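PDB 5EJR: myosin-I heavy chain from Dictyostelium discoideum, which moves on actin filaments as an ATP-driven motor and takes part in the early steps of phagocytosis and in adhesion, this chain being the second MyTH4-FERM domain of its tail. Local coordinates for residues Ile214-Ile217 with Thr221-Ala224; Ile255-Glu260 with Lys266-Thr271; Asp276-Trp281 with Phe290-Arg295. All coordinates share one frame; numbering follows the deposited sequence.

Overall arrangement
The three contacts lie in series along the chain, all within the ubiquitin-like RA-type lobe of the FERM domain in this myosin tail. Contact 1 is the first beta hairpin, strands 211-215 and 221-225. Contact 2 is the second hairpin, strands 253-259 and 264-267. Contact 3 sets helix 274-283 against strand 290-296, which runs between the two hairpins: its backbone bonds to Arg-215 on one side and to strand 253-259 on the other. The centres of contacts 2 and 3 are about 6 Å apart, and that of contact 1 is about 13 and 12 Å from them. Ile-214, Ile-255 and Phe-292 bring all three into one hydrophobic core against helix 232-243, so hairpins, shared strand and helices pack as one lobe.

Contact 1: residues Ile214-Ile217 with Thr221-Ala224; sequences IRFI and TKLA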
loop_
_atom_site.group_PDB
_atom_site.type_symbol
_atom_site.label_atom_id
_atom_site.label_comp_id
_atom_site.label_asym_id
_atom_site.label_seq_id
_atom_site.Cartn_x
_atom_site.Cartn_y
_atom_site.Cartn_z
ATOM N N ILE A 214 -3.176 4.548 11.676
ATOM C CA ILE A 214 -1.923 3.781 11.754
ATOM C C ILE A 214 -1.674 3.288 13.183
ATOM O O ILE A 214 -1.611 4.090 14.122
ATOM C CB ILE A 214 -0.681 4.515 11.165
ATOM C CG1 ILE A 214 -0.984 5.255 9.821
ATOM C CG2 ILE A 214 0.524 3.555 11.041
ATOM C CD1 ILE A 214 -1.331 4.403 8.612
ATOM N N ARG A 215 -1.498 1.964 13.336
ATOM C CA ARG A 215 -1.257 1.355 14.637
ATOM C C ARG A 215 0.221 1.291 14.973
ATOM O O ARG A 215 1.074 1.285 14.072
ATOM C CB ARG A 215 -1.879 -0.037 14.712
ATOM C CG ARG A 215 -3.375 -0.047 14.429
ATOM C CD ARG A 215 -4.027 -1.286 14.982
ATOM N NE ARG A 215 -5.181 -1.689 14.181
ATOM C CZ ARG A 215 -5.871 -2.810 14.372
ATOM N NH1 ARG A 215 -5.541 -3.645 15.352
ATOM N NH2 ARG A 215 -6.899 -3.104 13.587
ATOM N N PHE A 216 0.525 1.253 16.276
ATOM C CA PHE A 216 1.879 1.088 16.793
ATOM C C PHE A 216 1.869 -0.234 17.537
ATOM O O PHE A 216 0.802 -0.793 17.762
ATOM C CB PHE A 216 2.297 2.255 17.705
ATOM C CG PHE A 216 2.670 3.494 16.930
ATOM C CD1 PHE A 216 1.686 4.341 16.423
ATOM C CD2 PHE A 216 4.004 3.834 16.728
ATOM C CE1 PHE A 216 2.036 5.480 15.674
ATOM C CE2 PHE A 216 4.350 4.979 15.995
ATOM C CZ PHE A 216 3.364 5.783 15.460
ATOM N N ILE A 217 3.046 -0.739 17.900
ATOM C CA ILE A 217 3.236 -2.019 18.587
ATOM C C ILE A 217 2.484 -2.101 19.946
ATOM O O ILE A 217 2.096 -3.192 20.353
ATOM C CB ILE A 217 4.769 -2.318 18.712
ATOM C CG1 ILE A 217 5.062 -3.791 19.111
ATOM C CG2 ILE A 217 5.478 -1.328 19.632
ATOM C CD1 ILE A 217 5.027 -4.778 17.960
ATOM N N THR A 221 -2.972 4.074 18.445
ATOM C CA THR A 221 -3.148 4.487 17.052
ATOM C C THR A 221 -2.880 5.975 16.892
ATOM O O THR A 221 -2.876 6.711 17.883
ATOM C CB THR A 221 -4.588 4.109 16.599
ATOM O OG1 THR A 221 -4.924 2.806 17.076
ATOM C CG2 THR A 221 -4.755 4.098 15.111
ATOM N N LYS A 222 -2.633 6.408 15.643
ATOM C CA LYS A 222 -2.448 7.798 15.233
ATOM C C LYS A 222 -3.154 8.011 13.897
ATOM O O LYS A 222 -3.228 7.095 13.069
ATOM C CB LYS A 222 -0.958 8.210 15.138
ATOM C CG LYS A 222 -0.256 8.411 16.486
ATOM C CD LYS A 222 -0.613 9.735 17.156
ATOM C CE LYS A 222 -0.137 9.812 18.583
ATOM N NZ LYS A 222 -0.405 11.152 19.176
ATOM N N LEU A 223 -3.722 9.199 13.714
ATOM C CA LEU A 223 -4.405 9.530 12.483
ATOM C C LEU A 223 -3.456 10.364 11.663
ATOM O O LEU A 223 -2.992 11.404 12.129
ATOM C CB LEU A 223 -5.740 10.263 12.751
ATOM C CG LEU A 223 -6.821 9.454 13.483
ATOM C CD1 LEU A 223 -7.994 10.336 13.857
ATOM C CD2 LEU A 223 -7.304 8.278 12.657
ATOM N N ALA A 224 -3.096 9.866 10.476
ATOM C CA ALA A 224 -2.169 10.558 9.589
ATOM C C ALA A 224 -2.900 11.242 8.450
ATOM O O ALA A 224 -3.765 10.627 7.834
ATOM C CB ALA A 224 -1.175 9.562 9.017
#
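Ile-214 and Lys-222 face each other as an antiparallel hydrogen-bonded pair, and each satisfies the backbone of the other. Ile-214 N gives its hydrogen to Lys-222 O at 2.9 Å, on a nearly straight line (166° at the hydrogen). The return bond, Lys-222 N to Ile-214 O, is 3.0 Å long and more bent, with its donor tilted out of the carbonyl plane. Ile-214 O has further company: Thr-221 CA lies 3.3 Å from it in a CA-H...O contact. The methyl Thr-221 CG2 also reaches this oxygen, because it stands anti to the backbone N of its own residue.

Arg-215 and Thr-221 form the next, non-hydrogen-bonded pair. Their side chains run side by side in the same direction. The N and O of Arg-215 turn instead to strand 290-296, where they bond to Phe-292 and Val-294. Its guanidinium group makes a cation-pi contact with Tyr-291.

On the other face, the ring of Phe-216 meets the aliphatic start of Lys-222, CE1 to CG at 3.8 Å. The lysine chain then bends at chi2 and leads away. Ile-214 CG1 comes within 4.4 Å of Ala-224 CB, and both side chains pack on Val-239 of helix 232-243. This is the opening beta hairpin of a ubiquitin-like fold, here in the RA-type lobe of the FERM domain.

Contact 2: residues Ile255-Glu260 with Lys266-Thr271; sequences ISAVNE and KVVSET. With EDO (1,2-ethanediol), chain E.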
loop_
_atom_site.group_PDB
_atom_site.type_symbol
_atom_site.label_atom_id
_atom_site.label_comp_id
_atom_site.label_asym_id
_atom_site.label_seq_id
_atom_site.Cartn_x
_atom_site.Cartn_y
_atom_site.Cartn_z
ATOM N N ILE A 255 6.650 0.668 7.806
ATOM C CA ILE A 255 5.285 0.184 7.956
ATOM C C ILE A 255 5.121 -1.203 7.370
ATOM O O ILE A 255 5.727 -1.512 6.344
ATOM C CB ILE A 255 4.306 1.229 7.347
ATOM C CG1 ILE A 255 4.214 2.463 8.291
ATOM C CG2 ILE A 255 2.912 0.627 7.021
ATOM C CD1 ILE A 255 3.274 3.553 7.885
ATOM N N SER A 256 4.325 -2.038 8.051
ATOM C CA SER A 256 3.930 -3.372 7.619
ATOM C C SER A 256 2.392 -3.468 7.494
ATOM O O SER A 256 1.654 -2.825 8.255
ATOM C CB SER A 256 4.443 -4.428 8.600
ATOM O OG SER A 256 5.857 -4.510 8.521
ATOM N N ALA A 257 1.924 -4.256 6.530
ATOM C CA ALA A 257 0.493 -4.540 6.317
ATOM C C ALA A 257 0.251 -5.811 7.120
ATOM O O ALA A 257 0.894 -6.828 6.862
ATOM C CB ALA A 257 0.198 -4.785 4.840
ATOM N N VAL A 258 -0.578 -5.727 8.149
ATOM C CA VAL A 258 -0.843 -6.847 9.062
ATOM C C VAL A 258 -2.283 -7.363 8.928
ATOM O O VAL A 258 -3.204 -6.570 9.026
ATOM C CB VAL A 258 -0.546 -6.425 10.544
ATOM C CG1 VAL A 258 -0.876 -7.555 11.532
ATOM C CG2 VAL A 258 0.897 -5.943 10.718
ATOM N N ASN A 259 -2.463 -8.690 8.745
ATOM C CA ASN A 259 -3.765 -9.370 8.710
ATOM C C ASN A 259 -3.711 -10.487 9.771
ATOM O O ASN A 259 -2.965 -11.451 9.616
ATOM C CB ASN A 259 -4.070 -9.939 7.314
ATOM C CG ASN A 259 -5.479 -10.478 7.143
ATOM O OD1 ASN A 259 -6.035 -11.149 8.026
ATOM N ND2 ASN A 259 -6.082 -10.222 5.977
ATOM N N GLU A 260 -4.461 -10.327 10.860
ATOM C CA GLU A 260 -4.441 -11.281 11.970
ATOM C C GLU A 260 -5.171 -12.609 11.710
ATOM O O GLU A 260 -4.712 -13.646 12.205
ATOM C CB GLU A 260 -4.963 -10.626 13.255
ATOM C CG GLU A 260 -3.952 -9.686 13.897
ATOM C CD GLU A 260 -4.422 -8.930 15.124
ATOM O OE1 GLU A 260 -5.340 -9.419 15.821
ATOM O OE2 GLU A 260 -3.850 -7.852 15.401
ATOM N N LYS A 266 3.433 -8.165 6.206
ATOM C CA LYS A 266 4.255 -7.956 5.035
ATOM C C LYS A 266 4.788 -6.522 5.025
ATOM O O LYS A 266 4.032 -5.599 5.280
ATOM C CB LYS A 266 3.401 -8.260 3.793
ATOM C CG LYS A 266 4.181 -8.451 2.488
ATOM C CD LYS A 266 3.263 -8.788 1.317
ATOM C CE LYS A 266 4.050 -9.122 0.072
ATOM N NZ LYS A 266 3.217 -9.817 -0.943
ATOM N N VAL A 267 6.078 -6.344 4.726
ATOM C CA VAL A 267 6.740 -5.037 4.653
ATOM C C VAL A 267 6.056 -4.210 3.533
ATOM O O VAL A 267 5.789 -4.748 2.469
ATOM C CB VAL A 267 8.252 -5.228 4.358
ATOM C CG1 VAL A 267 8.913 -3.913 3.938
ATOM C CG2 VAL A 267 8.980 -5.838 5.560
ATOM N N VAL A 268 5.724 -2.947 3.785
ATOM C CA VAL A 268 5.120 -2.134 2.737
ATOM C C VAL A 268 6.235 -1.240 2.223
ATOM O O VAL A 268 6.868 -0.559 3.010
ATOM C CB VAL A 268 3.896 -1.310 3.229
ATOM C CG1 VAL A 268 3.263 -0.537 2.066
ATOM C CG2 VAL A 268 2.861 -2.212 3.878
ATOM N N SER A 269 6.475 -1.228 0.924
ATOM C CA SER A 269 7.545 -0.398 0.369
ATOM C C SER A 269 7.313 1.043 0.678
ATOM O O SER A 269 6.203 1.527 0.484
ATOM C CB SER A 269 7.641 -0.572 -1.146
ATOM O OG SER A 269 8.688 0.250 -1.640
ATOM N N GLU A 270 8.344 1.741 1.141
ATOM C CA GLU A 270 8.257 3.178 1.413
ATOM C C GLU A 270 7.922 4.015 0.154
ATOM O O GLU A 270 7.464 5.155 0.288
ATOM C CB GLU A 270 9.554 3.690 2.076
ATOM C CG GLU A 270 10.795 3.630 1.203
ATOM C CD GLU A 270 11.956 4.417 1.771
ATOM O OE1 GLU A 270 12.670 3.880 2.650
ATOM O OE2 GLU A 270 12.128 5.590 1.368
ATOM N N THR A 271 8.158 3.466 -1.059
ATOM C CA THR A 271 7.870 4.186 -2.310
ATOM C C THR A 271 6.481 3.940 -2.827
ATOM O O THR A 271 6.095 4.574 -3.811
ATOM C CB THR A 271 8.891 3.885 -3.410
ATOM O OG1 THR A 271 8.962 2.471 -3.611
ATOM C CG2 THR A 271 10.250 4.511 -3.148
HETATM C C1 EDO E . 11.257 -0.701 4.479
HETATM O O1 EDO E . 10.279 -0.251 5.423
HETATM C C2 EDO E . 10.602 -0.873 3.055
HETATM O O2 EDO E . 10.489 0.421 2.475
HETATM O O HOH W 1 7.662 0.949 5.058
#
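Ile-255 meets Val-268 through both backbone and side chain. Its carbonyl oxygen accepts a hydrogen bond from Val-268 N at 2.9 Å, with the donor tilted out of the carbonyl plane. Its N gives a hydrogen to water 1, which passes one on to Val-268 O at 2.7 Å. The water thus continues the pairing where direct backbone bonding stops. It is also hydrogen-bonded to O1 of a bound ethanediol, probably from the crystallisation liquor, whose O2 accepts the N-H of Glu-270. The CG2 methyls of Ile-255 and Val-268 are 4.2 Å apart.

Ser-256 stands opposite Val-267 in an antiparallel non-hydrogen-bonded pair. Ser-256 CA makes a CA-H...O contact of 3.2 Å with Lys-266 O. The hydroxyl of Ser-256 has its polar partner outside the hairpin, in Arg-297.

Ala-257 and Lys-266 are the hydrogen-bonded pair. Ala-257 N reaches Lys-266 O at 2.8 Å, in the carbonyl plane. The bond back, Lys-266 N to Ala-257 O, is 2.9 Å long. Val-268 CG2 packs against Ala-257 CB at 3.8 Å. Chi1 of Val-268 (-177°) sets CG1 anti to the backbone N and leaves CG2 anti to the carbonyl carbon, where it touches both Ile-255 and Ala-257. The lysine chain is extended throughout and leads away from the hairpin.

Along its other edge the strand pairs with strand 290-296, through backbone bonds of Ser-256 with Gln-293 and of Val-258 with Tyr-291. Strand 253-259 is therefore central, with strand 264-267 on one side and strand 290-296 on the other. Val-268 packs on Ile-232 of helix 232-243 and Val-277 of helix 274-283, while Ser-269 and Thr-271 touch helix 494-505.

Contact 3: residues Asp276-Trp281 with Phe290-Arg295; sequences DVLARW and FYFQVR. With EDO (1,2-ethanediol), chain C.
Trp-281 fits between Phe-290 and Phe-292 and has more of its surface buried by the strand than any other residue of the helix segment. Its two rings have different partners. The five-membered ring stacks face to face with the ring of Phe-290, centroids 4.6 Å apart and planes at 19°. The six-membered ring has Phe-290 CB over its centre, 3.5 Å from the centroid, in a CH-pi contact. CG of Trp-281 is anti to the carbonyl carbon, which carries the indole across to the strand. Val-277 CG1 lies against the opposite indole face, near the rim.

Phe-292 is turned differently. Its plane makes 37° with the six-membered ring of Trp-281, an oblique pairing. Trp-281 CH2 sits over the centre of the phenylalanine ring, and Trp-281 CZ2 approaches Phe-292 CE1 at 3.5 Å. Val-277 CG1 touches the edge of the same ring, 3.8 Å from CE1 of Phe-292. Leu-278 CD2 comes in obliquely, at 4.0 Å from Phe-292 CE2. With an alanine in place of the indole of Trp-281, a gap would probably open between helix and strand, and the rings of Phe-290 and Phe-292 would lose the aromatic partner they share.

No hydrogen bond crosses between helix and strand. Phe-292 N gives one to O1 of a bound ethanediol, 3.1 Å away, which is also bonded to Lys-213 O. The axes of segments 276-281 and 290-295 come within 10.2 Å, their N-to-C directions 149° apart, roughly antiparallel. Trp-281, Phe-290 and Phe-292 form an aromatic cluster that packs helix 274-283 against the sheet in this ubiquitin-like lobe of the FERM domain.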
loop_
_atom_site.group_PDB
_atom_site.type_symbol
_atom_site.label_atom_id
_atom_site.label_comp_id
_atom_site.label_asym_id
_atom_site.label_seq_id
_atom_site.Cartn_x
_atom_site.Cartn_y
_atom_site.Cartn_z
ATOM N N ASP A 276 -2.720 3.233 -3.420
ATOM C CA ASP A 276 -2.530 2.042 -4.270
ATOM C C ASP A 276 -2.541 0.778 -3.409
ATOM O O ASP A 276 -3.085 -0.239 -3.824
ATOM C CB ASP A 276 -1.247 2.132 -5.106
ATOM C CG ASP A 276 -1.308 3.091 -6.283
ATOM O OD1 ASP A 276 -2.435 3.446 -6.708
ATOM O OD2 ASP A 276 -0.226 3.461 -6.808
ATOM N N VAL A 277 -1.975 0.866 -2.179
ATOM C CA VAL A 277 -1.949 -0.233 -1.217
ATOM C C VAL A 277 -3.381 -0.534 -0.761
ATOM O O VAL A 277 -3.756 -1.702 -0.690
ATOM C CB VAL A 277 -1.015 0.034 0.008
ATOM C CG1 VAL A 277 -1.020 -1.147 0.972
ATOM C CG2 VAL A 277 0.407 0.388 -0.410
ATOM N N LEU A 278 -4.173 0.504 -0.442
ATOM C CA LEU A 278 -5.545 0.288 0.016
ATOM C C LEU A 278 -6.415 -0.408 -1.027
ATOM O O LEU A 278 -7.238 -1.252 -0.658
ATOM C CB LEU A 278 -6.212 1.574 0.538
ATOM C CG LEU A 278 -5.625 2.127 1.837
ATOM C CD1 LEU A 278 -6.058 3.587 2.044
ATOM C CD2 LEU A 278 -6.024 1.265 3.043
ATOM N N ALA A 279 -6.190 -0.092 -2.313
ATOM C CA ALA A 279 -6.903 -0.706 -3.437
ATOM C C ALA A 279 -6.495 -2.187 -3.537
ATOM O O ALA A 279 -7.369 -3.060 -3.559
ATOM C CB ALA A 279 -6.581 0.032 -4.722
ATOM N N ARG A 280 -5.173 -2.472 -3.452
ATOM C CA ARG A 280 -4.620 -3.835 -3.440
ATOM C C ARG A 280 -5.199 -4.702 -2.335
ATOM O O ARG A 280 -5.420 -5.886 -2.566
ATOM C CB ARG A 280 -3.093 -3.804 -3.377
ATOM C CG ARG A 280 -2.478 -3.597 -4.758
ATOM C CD ARG A 280 -1.052 -3.088 -4.703
ATOM N NE ARG A 280 -0.633 -2.592 -6.016
ATOM C CZ ARG A 280 0.340 -1.709 -6.222
ATOM N NH1 ARG A 280 1.014 -1.196 -5.196
ATOM N NH2 ARG A 280 0.645 -1.326 -7.453
ATOM N N TRP A 281 -5.502 -4.116 -1.160
ATOM C CA TRP A 281 -6.099 -4.838 -0.040
ATOM C C TRP A 281 -7.530 -5.255 -0.367
ATOM O O TRP A 281 -7.971 -6.317 0.073
ATOM C CB TRP A 281 -6.096 -3.981 1.219
ATOM C CG TRP A 281 -4.768 -3.803 1.908
ATOM C CD1 TRP A 281 -3.562 -4.336 1.551
ATOM C CD2 TRP A 281 -4.533 -3.025 3.085
ATOM N NE1 TRP A 281 -2.594 -3.957 2.454
ATOM C CE2 TRP A 281 -3.159 -3.141 3.398
ATOM C CE3 TRP A 281 -5.360 -2.278 3.940
ATOM C CZ2 TRP A 281 -2.597 -2.534 4.522
ATOM C CZ3 TRP A 281 -4.797 -1.670 5.049
ATOM C CH2 TRP A 281 -3.429 -1.796 5.326
ATOM N N PHE A 290 -6.938 -6.157 6.869
ATOM C CA PHE A 290 -5.558 -5.675 6.956
ATOM C C PHE A 290 -5.529 -4.324 7.654
ATOM O O PHE A 290 -6.448 -3.515 7.506
ATOM C CB PHE A 290 -4.909 -5.495 5.568
ATOM C CG PHE A 290 -4.345 -6.728 4.908
ATOM C CD1 PHE A 290 -3.030 -7.121 5.139
ATOM C CD2 PHE A 290 -5.108 -7.467 4.006
ATOM C CE1 PHE A 290 -2.504 -8.263 4.524
ATOM C CE2 PHE A 290 -4.578 -8.605 3.385
ATOM C CZ PHE A 290 -3.282 -8.998 3.652
ATOM N N TYR A 291 -4.425 -4.055 8.354
ATOM C CA TYR A 291 -4.164 -2.765 8.962
ATOM C C TYR A 291 -2.683 -2.443 8.870
ATOM O O TYR A 291 -1.868 -3.355 8.751
ATOM C CB TYR A 291 -4.714 -2.657 10.400
ATOM C CG TYR A 291 -4.028 -3.541 11.415
ATOM C CD1 TYR A 291 -2.912 -3.093 12.116
ATOM C CD2 TYR A 291 -4.534 -4.798 11.729
ATOM C CE1 TYR A 291 -2.298 -3.885 13.083
ATOM C CE2 TYR A 291 -3.932 -5.599 12.699
ATOM C CZ TYR A 291 -2.816 -5.136 13.377
ATOM O OH TYR A 291 -2.216 -5.915 14.340
ATOM N N PHE A 292 -2.351 -1.152 8.887
ATOM C CA PHE A 292 -0.975 -0.661 8.863
ATOM C C PHE A 292 -0.435 -0.568 10.281
ATOM O O PHE A 292 -1.115 -0.049 11.173
ATOM C CB PHE A 292 -0.914 0.731 8.240
ATOM C CG PHE A 292 -1.213 0.807 6.769
ATOM C CD1 PHE A 292 -0.376 0.201 5.839
ATOM C CD2 PHE A 292 -2.286 1.555 6.302
ATOM C CE1 PHE A 292 -0.626 0.309 4.477
ATOM C CE2 PHE A 292 -2.552 1.641 4.933
ATOM C CZ PHE A 292 -1.711 1.034 4.029
ATOM N N GLN A 293 0.799 -1.059 10.484
ATOM C CA GLN A 293 1.464 -1.002 11.779
ATOM C C GLN A 293 2.905 -0.456 11.624
ATOM O O GLN A 293 3.653 -0.924 10.769
ATOM C CB GLN A 293 1.429 -2.379 12.448
ATOM C CG GLN A 293 2.310 -2.552 13.691
ATOM C CD GLN A 293 2.458 -4.016 14.065
ATOM O OE1 GLN A 293 3.180 -4.770 13.422
ATOM N NE2 GLN A 293 1.839 -4.446 15.149
ATOM N N VAL A 294 3.248 0.564 12.404
ATOM C CA VAL A 294 4.590 1.133 12.427
ATOM C C VAL A 294 5.464 0.131 13.173
ATOM O O VAL A 294 5.051 -0.438 14.187
ATOM C CB VAL A 294 4.653 2.566 13.025
ATOM C CG1 VAL A 294 6.082 2.966 13.407
ATOM C CG2 VAL A 294 4.078 3.582 12.040
ATOM N N ARG A 295 6.639 -0.140 12.620
ATOM C CA ARG A 295 7.591 -1.060 13.223
ATOM C C ARG A 295 8.961 -0.447 13.103
ATOM O O ARG A 295 9.217 0.309 12.168
ATOM C CB ARG A 295 7.583 -2.413 12.489
ATOM C CG ARG A 295 6.319 -3.248 12.733
ATOM C CD ARG A 295 6.533 -4.666 12.253
ATOM N NE ARG A 295 7.369 -5.465 13.159
ATOM C CZ ARG A 295 6.937 -6.039 14.278
ATOM N NH1 ARG A 295 5.698 -5.823 14.710
ATOM N NH2 ARG A 295 7.752 -6.795 14.999
HETATM C C1 EDO C . -5.085 0.761 8.270
HETATM O O1 EDO C . -4.725 0.706 9.655
HETATM C C2 EDO C . -6.450 1.457 8.032
HETATM O O2 EDO C . -6.345 2.259 6.852
#